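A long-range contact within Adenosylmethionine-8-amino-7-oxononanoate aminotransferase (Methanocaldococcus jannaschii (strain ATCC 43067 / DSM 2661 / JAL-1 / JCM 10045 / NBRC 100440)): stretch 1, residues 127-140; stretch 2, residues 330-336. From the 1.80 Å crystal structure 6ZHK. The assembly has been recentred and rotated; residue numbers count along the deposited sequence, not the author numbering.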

ATOM      1  N   GLU A 127      -8.048   5.208  -1.872  1.00 11.07           N
ATOM      2  CA  GLU A 127      -7.837   6.289  -0.915  1.00 11.70           C
ATOM      3  C   GLU A 127      -7.375   7.550  -1.650  1.00 11.95           C
ATOM      4  O   GLU A 127      -7.742   8.671  -1.320  1.00 12.88           O
ATOM      5  CB  GLU A 127      -6.714   5.912   0.062  1.00 11.38           C
ATOM      6  CG  GLU A 127      -7.074   4.748   0.999  1.00 18.09           C
ATOM      7  CD  GLU A 127      -7.475   5.130   2.411  1.00 16.08           C
ATOM      8  OE1 GLU A 127      -7.445   6.353   2.716  1.00 16.48           O
ATOM      9  OE2 GLU A 127      -7.839   4.204   3.197  1.00 18.00           O
ATOM     10  N   ILE A 128      -6.609   7.373  -2.721  1.00 12.01           N
ATOM     11  CA  ILE A 128      -6.108   8.501  -3.468  1.00 11.78           C
ATOM     12  C   ILE A 128      -7.249   9.106  -4.280  1.00 12.10           C
ATOM     13  O   ILE A 128      -7.364  10.350  -4.354  1.00 13.82           O
ATOM     14  CB  ILE A 128      -4.936   8.056  -4.379  1.00 11.35           C
ATOM     15  CG1 ILE A 128      -3.703   7.756  -3.510  1.00 11.50           C
ATOM     16  CG2 ILE A 128      -4.637   9.116  -5.455  1.00 10.55           C
ATOM     17  CD1 ILE A 128      -2.630   6.918  -4.303  1.00 12.43           C
ATOM     18  N   ALA A 129      -8.075   8.236  -4.865  1.00 11.89           N
ATOM     19  CA  ALA A 129      -9.257   8.698  -5.585  1.00 10.85           C
ATOM     20  C   ALA A 129     -10.138   9.517  -4.625  1.00 12.26           C
ATOM     21  O   ALA A 129     -10.664  10.564  -4.987  1.00 11.71           O
ATOM     22  CB  ALA A 129     -10.030   7.526  -6.177  1.00 10.19           C
ATOM     23  N   ILE A 130     -10.375   8.997  -3.426  1.00 12.44           N
ATOM     24  CA  ILE A 130     -11.202   9.694  -2.439  1.00 14.97           C
ATOM     25  C   ILE A 130     -10.622  11.097  -2.216  1.00 13.73           C
ATOM     26  O   ILE A 130     -11.376  12.071  -2.171  1.00 14.39           O
ATOM     27  CB  ILE A 130     -11.297   8.858  -1.118  1.00 14.96           C
ATOM     28  CG1 ILE A 130     -12.268   7.690  -1.275  1.00 18.99           C
ATOM     29  CG2 ILE A 130     -11.623   9.702   0.124  1.00 17.13           C
ATOM     30  CD1 ILE A 130     -12.129   6.677  -0.090  1.00 14.08           C
ATOM     31  N   LYS A 131      -9.303  11.182  -1.979  1.00 14.02           N
ATOM     32  CA  LYS A 131      -8.675  12.426  -1.581  1.00 12.65           C
ATOM     33  C   LYS A 131      -8.679  13.412  -2.733  1.00 13.99           C
ATOM     34  O   LYS A 131      -8.923  14.592  -2.524  1.00 13.45           O
ATOM     35  CB  LYS A 131      -7.285  12.231  -0.988  1.00 14.19           C
ATOM     36  CG  LYS A 131      -7.271  11.388   0.298  1.00 12.57           C
ATOM     37  CD  LYS A 131      -5.858  11.175   0.790  1.00 12.56           C
ATOM     38  CE  LYS A 131      -4.986  12.441   0.799  1.00 13.47           C
ATOM     39  NZ  LYS A 131      -3.660  12.157   1.421  1.00 11.16           N
ATOM     40  N   MET A 132      -8.498  12.916  -3.966  1.00 13.51           N
ATOM     41  CA  MET A 132      -8.518  13.776  -5.134  1.00 13.60           C
ATOM     42  C   MET A 132      -9.916  14.374  -5.265  1.00 12.21           C
ATOM     43  O   MET A 132     -10.016  15.571  -5.529  1.00 13.56           O
ATOM     44  CB  MET A 132      -8.209  12.926  -6.390  1.00 13.46           C
ATOM     45  CG  MET A 132      -6.734  12.576  -6.502  1.00 13.64           C
ATOM     46  SD  MET A 132      -6.607  11.470  -7.905  1.00 16.67           S
ATOM     47  CE  MET A 132      -4.829  11.398  -8.127  1.00 12.90           C
ATOM     48  N   ALA A 133     -10.961  13.543  -5.101  1.00 11.94           N
ATOM     49  CA  ALA A 133     -12.343  13.962  -5.317  1.00 13.57           C
ATOM     50  C   ALA A 133     -12.687  15.012  -4.254  1.00 14.52           C
ATOM     51  O   ALA A 133     -13.135  16.086  -4.577  1.00 13.79           O
ATOM     52  CB  ALA A 133     -13.310  12.788  -5.276  1.00 12.28           C
ATOM     53  N   TYR A 134     -12.270  14.732  -3.005  1.00 15.01           N
ATOM     54  CA  TYR A 134     -12.578  15.615  -1.889  1.00 13.17           C
ATOM     55  C   TYR A 134     -11.902  16.964  -2.134  1.00 13.95           C
ATOM     56  O   TYR A 134     -12.533  18.051  -1.999  1.00 11.42           O
ATOM     57  CB  TYR A 134     -12.138  15.010  -0.548  1.00 14.49           C
ATOM     58  CG  TYR A 134     -12.464  15.969   0.598  1.00 14.30           C
ATOM     59  CD1 TYR A 134     -13.762  16.031   1.105  1.00 17.10           C
ATOM     60  CD2 TYR A 134     -11.513  16.859   1.105  1.00 14.18           C
ATOM     61  CE1 TYR A 134     -14.098  16.933   2.120  1.00 20.03           C
ATOM     62  CE2 TYR A 134     -11.852  17.780   2.074  1.00 16.39           C
ATOM     63  CZ  TYR A 134     -13.130  17.803   2.592  1.00 17.41           C
ATOM     64  OH  TYR A 134     -13.470  18.723   3.561  1.00 24.33           O
ATOM     65  N   GLN A 135     -10.599  16.893  -2.427  1.00 13.37           N
ATOM     66  CA  GLN A 135      -9.833  18.134  -2.525  1.00 14.76           C
ATOM     67  C   GLN A 135     -10.149  18.882  -3.809  1.00 15.32           C
ATOM     68  O   GLN A 135     -10.138  20.119  -3.812  1.00 15.89           O
ATOM     69  CB  GLN A 135      -8.344  17.907  -2.277  1.00 16.23           C
ATOM     70  CG  GLN A 135      -7.576  19.231  -2.329  1.00 18.01           C
ATOM     71  CD  GLN A 135      -6.184  19.037  -1.811  1.00 19.76           C
ATOM     72  OE1 GLN A 135      -5.666  17.918  -1.763  1.00 20.73           O
ATOM     73  NE2 GLN A 135      -5.514  20.159  -1.587  1.00 24.40           N
ATOM     74  N   TYR A 136     -10.541  18.154  -4.862  1.00 13.91           N
ATOM     75  CA  TYR A 136     -11.005  18.836  -6.067  1.00 13.70           C
ATOM     76  C   TYR A 136     -12.067  19.884  -5.703  1.00 13.23           C
ATOM     77  O   TYR A 136     -12.005  21.045  -6.145  1.00 13.24           O
ATOM     78  CB  TYR A 136     -11.608  17.832  -7.035  1.00 13.25           C
ATOM     79  CG  TYR A 136     -12.376  18.404  -8.208  1.00 14.86           C
ATOM     80  CD1 TYR A 136     -11.725  18.929  -9.336  1.00 16.40           C
ATOM     81  CD2 TYR A 136     -13.758  18.418  -8.187  1.00 17.19           C
ATOM     82  CE1 TYR A 136     -12.456  19.392 -10.451  1.00 14.27           C
ATOM     83  CE2 TYR A 136     -14.488  18.894  -9.284  1.00 15.35           C
ATOM     84  CZ  TYR A 136     -13.835  19.422 -10.381  1.00 16.51           C
ATOM     85  OH  TYR A 136     -14.578  19.841 -11.471  1.00 18.26           O
ATOM     86  N   TYR A 137     -13.093  19.470  -4.954  1.00 12.67           N
ATOM     87  CA  TYR A 137     -14.207  20.375  -4.705  1.00 14.46           C
ATOM     88  C   TYR A 137     -13.787  21.491  -3.757  1.00 15.05           C
ATOM     89  O   TYR A 137     -14.230  22.619  -3.914  1.00 15.72           O
ATOM     90  CB  TYR A 137     -15.430  19.648  -4.135  1.00 13.13           C
ATOM     91  CG  TYR A 137     -16.127  18.785  -5.164  1.00 14.70           C
ATOM     92  CD1 TYR A 137     -16.829  19.367  -6.215  1.00 13.91           C
ATOM     93  CD2 TYR A 137     -16.049  17.387  -5.113  1.00 13.58           C
ATOM     94  CE1 TYR A 137     -17.496  18.594  -7.166  1.00 12.86           C
ATOM     95  CE2 TYR A 137     -16.721  16.619  -6.057  1.00 12.81           C
ATOM     96  CZ  TYR A 137     -17.437  17.208  -7.078  1.00 13.73           C
ATOM     97  OH  TYR A 137     -18.062  16.408  -8.001  1.00 11.97           O
ATOM     98  N   VAL A 138     -12.902  21.200  -2.790  1.00 15.47           N
ATOM     99  CA  VAL A 138     -12.441  22.298  -1.970  1.00 13.80           C
ATOM    100  C   VAL A 138     -11.761  23.351  -2.849  1.00 15.40           C
ATOM    101  O   VAL A 138     -11.948  24.575  -2.664  1.00 18.99           O
ATOM    102  CB  VAL A 138     -11.434  21.768  -0.939  1.00 14.46           C
ATOM    103  CG1 VAL A 138     -10.690  22.912  -0.290  1.00 16.51           C
ATOM    104  CG2 VAL A 138     -12.116  20.868   0.082  1.00 14.33           C
ATOM    105  N   LEU A 139     -10.910  22.910  -3.772  1.00 13.11           N
ATOM    106  CA  LEU A 139     -10.118  23.829  -4.562  1.00 14.60           C
ATOM    107  C   LEU A 139     -11.028  24.574  -5.530  1.00 15.26           C
ATOM    108  O   LEU A 139     -10.766  25.711  -5.844  1.00 16.41           O
ATOM    109  CB  LEU A 139      -9.046  23.052  -5.362  1.00 15.98           C
ATOM    110  CG  LEU A 139      -7.852  22.585  -4.513  1.00 17.23           C
ATOM    111  CD1 LEU A 139      -6.967  21.651  -5.317  1.00 15.99           C
ATOM    112  CD2 LEU A 139      -7.043  23.783  -4.031  1.00 21.70           C
ATOM    113  N   ARG A 140     -12.058  23.906  -6.002  1.00 15.71           N
ATOM    114  CA  ARG A 140     -12.951  24.519  -6.977  1.00 16.10           C
ATOM    115  C   ARG A 140     -13.888  25.531  -6.296  1.00 15.90           C
ATOM    116  O   ARG A 140     -14.586  26.291  -6.977  1.00 18.85           O
ATOM    117  CB  ARG A 140     -13.831  23.456  -7.628  1.00 17.71           C
ATOM    118  CG  ARG A 140     -14.497  23.910  -8.926  1.00 17.23           C
ATOM    119  CD  ARG A 140     -15.296  22.746  -9.498  1.00 19.79           C
ATOM    120  NE  ARG A 140     -16.514  22.402  -8.734  1.00 17.50           N
ATOM    121  CZ  ARG A 140     -17.556  21.771  -9.232  1.00 15.58           C
ATOM    122  NH1 ARG A 140     -18.619  21.588  -8.489  1.00 17.47           N
ATOM    123  NH2 ARG A 140     -17.516  21.269 -10.453  1.00 16.98           N
ATOM    124  N   SER A 330       0.126  26.171  -2.254  1.00 18.90           N
ATOM    125  CA  SER A 330      -0.102  24.917  -1.539  1.00 18.00           C
ATOM    126  C   SER A 330      -1.392  24.221  -2.002  1.00 20.36           C
ATOM    127  O   SER A 330      -2.185  23.713  -1.199  1.00 22.13           O
ATOM    128  CB  SER A 330       0.024  25.211  -0.037  1.00 21.13           C
ATOM    129  OG  SER A 330      -0.299  24.103   0.726  1.00 24.69           O
ATOM    130  N   LYS A 331      -1.562  24.117  -3.340  1.00 18.06           N
ATOM    131  CA  LYS A 331      -2.695  23.442  -3.951  1.00 18.94           C
ATOM    132  C   LYS A 331      -2.363  22.009  -4.418  1.00 17.70           C
ATOM    133  O   LYS A 331      -3.250  21.331  -4.903  1.00 16.47           O
ATOM    134  CB  LYS A 331      -3.139  24.181  -5.209  1.00 19.43           C
ATOM    135  CG  LYS A 331      -3.715  25.551  -4.892  1.00 25.40           C
ATOM    136  CD  LYS A 331      -3.951  26.361  -6.124  1.00 28.56           C
ATOM    137  CE  LYS A 331      -5.090  25.796  -6.931  1.00 33.37           C
ATOM    138  NZ  LYS A 331      -5.204  26.471  -8.248  1.00 34.62           N
ATOM    139  N   GLN A 332      -1.103  21.612  -4.340  1.00 15.31           N
ATOM    140  CA  GLN A 332      -0.677  20.300  -4.845  1.00 14.88           C
ATOM    141  C   GLN A 332      -1.262  19.211  -3.951  1.00 13.12           C
ATOM    142  O   GLN A 332      -1.612  19.472  -2.793  1.00 15.65           O
ATOM    143  CB  GLN A 332       0.847  20.178  -4.944  1.00 15.17           C
ATOM    144  CG  GLN A 332       1.642  20.216  -3.602  1.00 16.98           C
ATOM    145  CD  GLN A 332       2.126  21.627  -3.326  1.00 21.62           C
ATOM    146  OE1 GLN A 332       1.344  22.581  -3.315  1.00 20.17           O
ATOM    147  NE2 GLN A 332       3.429  21.770  -3.085  1.00 20.97           N
ATOM    148  N   LEU A 333      -1.370  18.001  -4.529  1.00 12.78           N
ATOM    149  CA  LEU A 333      -1.899  16.870  -3.770  1.00 12.54           C
ATOM    150  C   LEU A 333      -0.733  16.330  -2.943  1.00 11.74           C
ATOM    151  O   LEU A 333       0.260  15.787  -3.485  1.00 12.07           O
ATOM    152  CB  LEU A 333      -2.348  15.832  -4.780  1.00 13.25           C
ATOM    153  CG  LEU A 333      -2.911  14.561  -4.109  1.00 15.89           C
ATOM    154  CD1 LEU A 333      -4.134  14.891  -3.306  1.00 16.73           C
ATOM    155  CD2 LEU A 333      -3.315  13.524  -5.169  1.00 20.01           C
ATOM    156  N   TYR A 334      -0.798  16.566  -1.639  1.00 12.29           N
ATOM    157  CA  TYR A 334       0.313  16.159  -0.801  1.00 14.34           C
ATOM    158  C   TYR A 334       0.137  14.666  -0.450  1.00 15.38           C
ATOM    159  O   TYR A 334      -0.133  14.297   0.687  1.00 18.04           O
ATOM    160  CB  TYR A 334       0.323  17.007   0.475  1.00 13.99           C
ATOM    161  CG  TYR A 334       0.788  18.439   0.322  1.00 16.63           C
ATOM    162  CD1 TYR A 334       2.122  18.770   0.066  1.00 17.28           C
ATOM    163  CD2 TYR A 334      -0.108  19.482   0.469  1.00 17.89           C
ATOM    164  CE1 TYR A 334       2.540  20.089  -0.106  1.00 18.59           C
ATOM    165  CE2 TYR A 334       0.287  20.803   0.270  1.00 17.26           C
ATOM    166  CZ  TYR A 334       1.614  21.110   0.021  1.00 18.05           C
ATOM    167  OH  TYR A 334       2.002  22.426  -0.076  1.00 19.14           O
ATOM    168  N   HIS A 335       0.387  13.793  -1.433  1.00 15.13           N
ATOM    169  CA  HIS A 335       0.182  12.359  -1.247  1.00 13.44           C
ATOM    170  C   HIS A 335       1.287  11.695  -2.062  1.00 14.21           C
ATOM    171  O   HIS A 335       1.694  12.186  -3.113  1.00 11.75           O
ATOM    172  CB  HIS A 335      -1.171  11.929  -1.854  1.00 12.19           C
ATOM    173  CG  HIS A 335      -1.545  10.561  -1.437  1.00 12.45           C
ATOM    174  ND1 HIS A 335      -2.462  10.336  -0.450  1.00 13.59           N
ATOM    175  CD2 HIS A 335      -1.088   9.344  -1.818  1.00 12.54           C
ATOM    176  CE1 HIS A 335      -2.597   9.032  -0.270  1.00 12.94           C
ATOM    177  NE2 HIS A 335      -1.770   8.433  -1.092  1.00 13.39           N
ATOM    178  N   GLY A 336       1.769  10.570  -1.575  1.00 14.78           N
ATOM    179  CA  GLY A 336       2.671   9.762  -2.385  1.00 15.96           C
ATOM    180  C   GLY A 336       3.621   9.018  -1.483  1.00 21.34           C
ATOM    181  O   GLY A 336       4.448   9.666  -0.867  1.00 21.45           O
TER
HETATM  182  O   HOH W   1      -2.520  14.857   1.528  1.00 19.18           O
HETATM  183  O   HOH W   2      -3.236  17.555  -0.395  1.00 16.61           O
HETATM  184  O   HOH W   3      -2.733  21.096  -0.962  1.00 16.69           O

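Stretch 2 is an irregular segment that runs along one side of the helix of stretch 1, in the reverse direction. Ser 330 does not touch the helix directly. Its carbonyl O accepts a hydrogen bond from water 3 (2.7 Å), which in turn accepts one from Gln 135 NE2 (3.0 Å). Lys 331 packs against Leu 139. Its CG lies 3.9 Å from Leu 139 CD2, so the aliphatic part of the lysine meets the leucine. The CA-to-CB bond of Gln 332 points away from the helix, but its carbonyl O takes a hydrogen bond from water 3 (2.7 Å). Leu 333 packs against Met 132, with its CD2 3.8 Å from Met 132 CG. Leu 333 CD1 lies 3.7 Å from Gln 135 OE1. Tyr 334 is linked to the helix through its backbone. Water 2 accepts from Tyr 334 N (2.9 Å) and lies 2.8 Å from Gln 135 OE1. Water 1 lies 2.6 Å from Tyr 334 O and accepts from Lys 131 NZ (2.9 Å). His 335 makes the one direct hydrogen bond of the contact: Lys 131 NZ donates to His 335 ND1 at 2.9 Å, near the ring plane. Ile 128 CG1 covers one ring face, 3.6 Å from the centroid of the His 335 ring, in a CH-pi contact. Gly 336 makes no contact with stretch 1.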